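Local coordinates for protein particle-associated glycoside hydrolase (Acinetobacter phage Fri1, PDB 6C72) that probably depolymerises the capsular polysaccharide of Acinetobacter baumannii as the trimeric tailspike of the phage, helping it to enter the host cell, at residues 347-352 with 371-376; 395-400 with 422-427. All blocks are in the same frame, centred on the assembly; numbering follows the deposited sequence.

Contact 1 of 2, residues 347-352 with 371-376. With ZN (zinc ion), chain N.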
loop_
_atom_site.group_PDB
_atom_site.type_symbol
_atom_site.label_atom_id
_atom_site.label_comp_id
_atom_site.label_asym_id
_atom_site.label_seq_id
_atom_site.Cartn_x
_atom_site.Cartn_y
_atom_site.Cartn_z
ATOM N N ASN A 347 4.275 -7.997 10.426
ATOM C CA ASN A 347 3.856 -7.038 9.407
ATOM C C ASN A 347 4.987 -6.795 8.410
ATOM O O ASN A 347 5.426 -5.664 8.174
ATOM C CB ASN A 347 3.382 -5.743 10.058
ATOM C CG ASN A 347 2.706 -4.814 9.084
ATOM O OD1 ASN A 347 2.207 -5.238 8.027
ATOM N ND2 ASN A 347 2.691 -3.528 9.423
ATOM N N VAL A 348 5.503 -7.907 7.889
ATOM C CA VAL A 348 6.581 -7.947 6.913
ATOM C C VAL A 348 5.971 -8.225 5.548
ATOM O O VAL A 348 5.245 -9.207 5.378
ATOM C CB VAL A 348 7.592 -9.039 7.279
ATOM C CG1 VAL A 348 8.631 -9.183 6.181
ATOM C CG2 VAL A 348 8.204 -8.757 8.627
ATOM N N LYS A 349 6.270 -7.386 4.574
ATOM C CA LYS A 349 5.677 -7.511 3.252
ATOM C C LYS A 349 6.770 -7.663 2.212
ATOM O O LYS A 349 7.723 -6.875 2.186
ATOM C CB LYS A 349 4.818 -6.299 2.919
ATOM C CG LYS A 349 3.687 -6.043 3.883
ATOM C CD LYS A 349 2.947 -4.820 3.411
ATOM C CE LYS A 349 1.684 -4.549 4.216
ATOM N NZ LYS A 349 1.998 -3.685 5.364
ATOM N N PHE A 350 6.621 -8.666 1.351
ATOM C CA PHE A 350 7.485 -8.847 0.188
ATOM C C PHE A 350 6.667 -8.483 -1.042
ATOM O O PHE A 350 5.728 -9.205 -1.409
ATOM C CB PHE A 350 8.026 -10.272 0.110
ATOM C CG PHE A 350 8.903 -10.661 1.281
ATOM C CD1 PHE A 350 10.264 -10.344 1.290
ATOM C CD2 PHE A 350 8.387 -11.361 2.344
ATOM C CE1 PHE A 350 11.085 -10.706 2.344
ATOM C CE2 PHE A 350 9.209 -11.721 3.417
ATOM C CZ PHE A 350 10.567 -11.393 3.405
ATOM N N LEU A 351 7.015 -7.351 -1.657
ATOM C CA LEU A 351 6.301 -6.779 -2.792
ATOM C C LEU A 351 7.256 -6.627 -3.969
ATOM O O LEU A 351 8.348 -6.068 -3.811
ATOM C CB LEU A 351 5.708 -5.416 -2.433
ATOM C CG LEU A 351 4.892 -5.299 -1.147
ATOM C CD1 LEU A 351 4.490 -3.862 -0.905
ATOM C CD2 LEU A 351 3.659 -6.188 -1.226
ATOM N N ASN A 352 6.852 -7.142 -5.136
ATOM C CA ASN A 352 7.598 -6.987 -6.385
ATOM C C ASN A 352 9.037 -7.493 -6.268
ATOM O O ASN A 352 9.924 -7.016 -6.974
ATOM C CB ASN A 352 7.598 -5.531 -6.873
ATOM C CG ASN A 352 6.198 -4.926 -6.962
ATOM O OD1 ASN A 352 5.192 -5.627 -6.868
ATOM N ND2 ASN A 352 6.134 -3.622 -7.196
ATOM N N ASP A 371 -0.402 -12.850 9.284
ATOM C CA ASP A 371 -0.494 -11.892 8.178
ATOM C C ASP A 371 0.808 -11.810 7.366
ATOM O O ASP A 371 1.366 -10.739 7.138
ATOM C CB ASP A 371 -0.900 -10.502 8.675
ATOM C CG ASP A 371 -1.523 -9.650 7.566
ATOM O OD1 ASP A 371 -2.057 -10.231 6.577
ATOM O OD2 ASP A 371 -1.416 -8.403 7.640
ATOM N N CYS A 372 1.250 -12.965 6.886
ATOM C CA CYS A 372 2.363 -13.043 5.944
ATOM C C CYS A 372 1.931 -12.579 4.547
ATOM O O CYS A 372 0.940 -13.072 4.000
ATOM C CB CYS A 372 2.870 -14.482 5.900
ATOM S SG CYS A 372 3.900 -14.911 4.505
ATOM N N ILE A 373 2.684 -11.640 3.963
ATOM C CA ILE A 373 2.329 -11.006 2.692
ATOM C C ILE A 373 3.443 -11.236 1.669
ATOM O O ILE A 373 4.557 -10.711 1.820
ATOM C CB ILE A 373 2.072 -9.500 2.867
ATOM C CG1 ILE A 373 0.838 -9.248 3.749
ATOM C CG2 ILE A 373 1.927 -8.825 1.507
ATOM C CD1 ILE A 373 -0.452 -9.686 3.135
ATOM N N VAL A 374 3.123 -11.957 0.601
ATOM C CA VAL A 374 4.015 -12.149 -0.538
ATOM C C VAL A 374 3.207 -11.849 -1.801
ATOM O O VAL A 374 2.261 -12.580 -2.126
ATOM C CB VAL A 374 4.597 -13.566 -0.599
ATOM C CG1 VAL A 374 5.550 -13.682 -1.815
ATOM C CG2 VAL A 374 5.276 -13.944 0.718
ATOM N N ASP A 375 3.563 -10.777 -2.508
ATOM C CA ASP A 375 2.747 -10.325 -3.626
ATOM C C ASP A 375 3.617 -9.898 -4.801
ATOM O O ASP A 375 4.557 -9.115 -4.631
ATOM C CB ASP A 375 1.840 -9.173 -3.183
ATOM C CG ASP A 375 0.969 -8.663 -4.294
ATOM O OD1 ASP A 375 -0.090 -9.284 -4.541
ATOM O OD2 ASP A 375 1.344 -7.647 -4.926
ATOM N N ASN A 376 3.286 -10.412 -5.992
ATOM C CA ASN A 376 3.972 -10.072 -7.242
ATOM C C ASN A 376 5.475 -10.320 -7.144
ATOM O O ASN A 376 6.289 -9.539 -7.638
ATOM C CB ASN A 376 3.660 -8.643 -7.682
ATOM C CG ASN A 376 2.379 -8.558 -8.503
ATOM O OD1 ASN A 376 2.377 -8.874 -9.697
ATOM N ND2 ASN A 376 1.280 -8.145 -7.868
HETATM ZN ZN ZN N . -2.941 -7.072 6.381
HETATM O O HOH W 1 0.165 -7.271 9.608
HETATM O O HOH W 2 1.585 -7.509 6.631
HETATM O O HOH W 3 3.995 -10.482 7.817
HETATM O O HOH W 4 3.089 -5.434 -5.172
HETATM O O HOH W 5 -3.446 -8.409 4.746
HETATM O O HOH W 6 -1.088 -6.904 5.745
HETATM O O HOH W 7 -1.767 -5.907 7.583
HETATM O O HOH W 8 -3.791 -5.902 4.895
HETATM O O HOH W 9 -5.346 -7.182 6.963
#
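Strands 348-351 and 372-375 run parallel, 8° apart with axes 4.9 Å from each other, as neighbouring strands from successive rungs of a right-handed parallel beta-helix. Three backbone bonds join them: F350 N to I373 O, D375 N to F350 O and N352 N to D375 O. Before the strands a water accepts from V348 N at 3.0 Å and donates to D371 O at 2.7 Å, bridging the two segments. On the face of K349, L351, I373 and D375, the K349 and I373 side chains lie alongside each other, K349 CG 3.9 Å from I373 CB. L351 CD2 reaches across to D375 CB at 4.0 Å. Beyond CG the K349 chain stays extended until chi4 (90°) bends NZ off, and NZ donates to N347 OD1 at 3.1 Å. D371 OD2 binds a zinc ion at 2.4 Å, five waters completing its shell; one of these also donates to D371 OD1. At the other end N376 ND2 bonds D375 OD2 (3.0 Å) from above the carboxylate plane, while D375 OD1 is held by T399. N352 ND2 bonds D279 of the second subunit. On the opposite face F350 packs inward on V334 and V336 of strand 333-336, and V374 on F398; strands 312-318 and 396-399 flank the pair in the same stack.

Contact 2 of 2, residues 395-400 with 422-427. With ZN (zinc ion), chain I.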
loop_
_atom_site.group_PDB
_atom_site.type_symbol
_atom_site.label_atom_id
_atom_site.label_comp_id
_atom_site.label_asym_id
_atom_site.label_seq_id
_atom_site.Cartn_x
_atom_site.Cartn_y
_atom_site.Cartn_z
ATOM N N SER A 395 -1.684 -17.013 8.996
ATOM C CA SER A 395 -2.574 -16.380 8.037
ATOM C C SER A 395 -1.747 -15.559 7.067
ATOM O O SER A 395 -0.579 -15.239 7.323
ATOM C CB SER A 395 -3.596 -15.480 8.731
ATOM O OG SER A 395 -2.940 -14.465 9.445
ATOM N N GLY A 396 -2.384 -15.178 5.980
ATOM C CA GLY A 396 -1.763 -14.274 5.047
ATOM C C GLY A 396 -2.310 -14.445 3.644
ATOM O O GLY A 396 -3.271 -15.177 3.407
ATOM N N ARG A 397 -1.648 -13.746 2.727
ATOM C CA ARG A 397 -2.019 -13.662 1.326
ATOM C C ARG A 397 -0.760 -13.861 0.497
ATOM O O ARG A 397 0.219 -13.118 0.652
ATOM C CB ARG A 397 -2.668 -12.312 1.018
ATOM C CG ARG A 397 -3.894 -12.046 1.856
ATOM C CD ARG A 397 -4.483 -10.682 1.589
ATOM N NE ARG A 397 -4.866 -10.527 0.186
ATOM C CZ ARG A 397 -6.045 -10.895 -0.322
ATOM N NH1 ARG A 397 -6.974 -11.454 0.455
ATOM N NH2 ARG A 397 -6.301 -10.695 -1.616
ATOM N N PHE A 398 -0.769 -14.904 -0.326
ATOM C CA PHE A 398 0.290 -15.243 -1.272
ATOM C C PHE A 398 -0.313 -15.050 -2.664
ATOM O O PHE A 398 -0.921 -15.962 -3.223
ATOM C CB PHE A 398 0.763 -16.667 -1.031
ATOM C CG PHE A 398 1.988 -17.049 -1.803
ATOM C CD1 PHE A 398 3.244 -16.835 -1.275
ATOM C CD2 PHE A 398 1.884 -17.677 -3.037
ATOM C CE1 PHE A 398 4.385 -17.211 -1.981
ATOM C CE2 PHE A 398 3.019 -18.055 -3.737
ATOM C CZ PHE A 398 4.276 -17.813 -3.209
ATOM N N THR A 399 -0.159 -13.848 -3.212
ATOM C CA THR A 399 -0.912 -13.425 -4.383
ATOM C C THR A 399 0.000 -13.019 -5.535
ATOM O O THR A 399 1.053 -12.392 -5.332
ATOM C CB THR A 399 -1.839 -12.254 -4.040
ATOM O OG1 THR A 399 -1.093 -11.254 -3.334
ATOM C CG2 THR A 399 -3.046 -12.709 -3.194
ATOM N N ASN A 400 -0.406 -13.404 -6.749
ATOM C CA ASN A 400 0.202 -12.895 -7.969
ATOM C C ASN A 400 1.701 -13.154 -8.012
ATOM O O ASN A 400 2.456 -12.343 -8.532
ATOM C CB ASN A 400 -0.080 -11.407 -8.142
ATOM C CG ASN A 400 -1.560 -11.112 -8.214
ATOM O OD1 ASN A 400 -2.094 -10.341 -7.408
ATOM N ND2 ASN A 400 -2.242 -11.729 -9.179
ATOM N N LEU A 422 -4.107 -17.494 2.169
ATOM C CA LEU A 422 -4.770 -17.482 0.870
ATOM C C LEU A 422 -3.746 -17.520 -0.259
ATOM O O LEU A 422 -2.844 -16.677 -0.320
ATOM C CB LEU A 422 -5.663 -16.247 0.728
ATOM C CG LEU A 422 -6.366 -16.071 -0.627
ATOM C CD1 LEU A 422 -7.238 -17.285 -0.950
ATOM C CD2 LEU A 422 -7.207 -14.813 -0.635
ATOM N N ILE A 423 -3.919 -18.478 -1.166
ATOM C CA ILE A 423 -3.051 -18.687 -2.319
ATOM C C ILE A 423 -3.888 -18.421 -3.568
ATOM O O ILE A 423 -4.786 -19.207 -3.907
ATOM C CB ILE A 423 -2.460 -20.103 -2.321
ATOM C CG1 ILE A 423 -1.604 -20.298 -1.061
ATOM C CG2 ILE A 423 -1.690 -20.384 -3.621
ATOM C CD1 ILE A 423 -1.009 -21.662 -0.926
ATOM N N GLU A 424 -3.605 -17.311 -4.246
ATOM C CA GLU A 424 -4.502 -16.774 -5.258
ATOM C C GLU A 424 -3.720 -15.992 -6.311
ATOM O O GLU A 424 -2.804 -15.238 -5.976
ATOM C CB GLU A 424 -5.542 -15.874 -4.595
ATOM C CG GLU A 424 -6.357 -15.020 -5.537
ATOM C CD GLU A 424 -7.381 -14.176 -4.787
ATOM O OE1 GLU A 424 -6.972 -13.165 -4.168
ATOM O OE2 GLU A 424 -8.585 -14.539 -4.800
ATOM N N GLY A 425 -4.118 -16.147 -7.576
ATOM C CA GLY A 425 -3.549 -15.375 -8.657
ATOM C C GLY A 425 -2.126 -15.718 -9.040
ATOM O O GLY A 425 -1.499 -14.939 -9.761
ATOM N N ASN A 426 -1.590 -16.844 -8.569
ATOM C CA ASN A 426 -0.197 -17.209 -8.767
ATOM C C ASN A 426 0.005 -17.977 -10.076
ATOM O O ASN A 426 -0.917 -18.594 -10.610
ATOM C CB ASN A 426 0.303 -18.038 -7.586
ATOM C CG ASN A 426 0.207 -17.277 -6.267
ATOM O OD1 ASN A 426 1.056 -16.435 -5.962
ATOM N ND2 ASN A 426 -0.844 -17.539 -5.502
ATOM N N ARG A 427 1.238 -17.930 -10.589
ATOM C CA ARG A 427 1.652 -18.742 -11.727
ATOM C C ARG A 427 2.589 -19.834 -11.234
ATOM O O ARG A 427 3.701 -19.553 -10.781
ATOM C CB ARG A 427 2.324 -17.899 -12.801
ATOM C CG ARG A 427 1.376 -16.961 -13.467
ATOM C CD ARG A 427 1.697 -16.888 -14.932
ATOM N NE ARG A 427 3.090 -16.526 -15.121
ATOM C CZ ARG A 427 3.556 -15.992 -16.237
ATOM N NH1 ARG A 427 2.730 -15.771 -17.252
ATOM N NH2 ARG A 427 4.840 -15.671 -16.332
HETATM ZN ZN ZN I . -9.255 -12.356 -4.359
HETATM O O HOH W 10 -8.927 -11.962 -2.150
HETATM O O HOH W 11 -11.488 -13.275 -4.869
#
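F398 O is gripped by two donors, N426 ND2 at 2.8 Å and E424 N at 3.2 Å, which reach it from opposite faces of its carbonyl plane. The two strands, 396-399 and 422-424, come from successive late rungs of the right-handed parallel beta-helix. The N426 side chain, with F398 O in its amide plane, crosses that of F398 at about a right angle, the amide plane 34° from the ring, and sets OD1 3.3 Å from F398 CD2; OD1 also accepts from N401 N. F398 lies on the interior face with I423, its CG anti to the backbone N (chi1 -171°), and its ring meets F411 edge-to-face. On the other face, the R397 and L422 side chains run side by side, R397 NH1 3.5 Å from L422 CD2. E424, extended as far as CD, chelates a zinc ion through OE1 and OE2. Its OE1 lies 3.6 Å from R397 NH2, the guanidinium turned 67° from the carboxylate. Past the strands N400 ND2 bonds G425 O only weakly; K370 of the second subunit also donates to that oxygen. R397 reaches the metal's shell through a zinc-bound water, which accepts from R397 NH2 at 3.0 Å, in the guanidinium plane.

Contacts 1 and 2 are successive steps of one stack of parallel strands, 372-375 and 396-399 being direct neighbours, with centres 10 Å apart. A probable backbone hydrogen bond, V374 O to T399 N at 2.9 Å, joins them, and side-chain packing between the two middle strands adds to it. Contact 2 is the more buried; contact 1 is only partly so. Each holds a zinc-binding carboxylate, but D371 binds through one oxygen just before its strand, whereas E424 chelates from within its strand. The backbone ladder of contact 1 is supplemented by a water bridge, that of contact 2 by an asparagine side chain that donates to a strand carbonyl. Both reach the second subunit through residues after the strands.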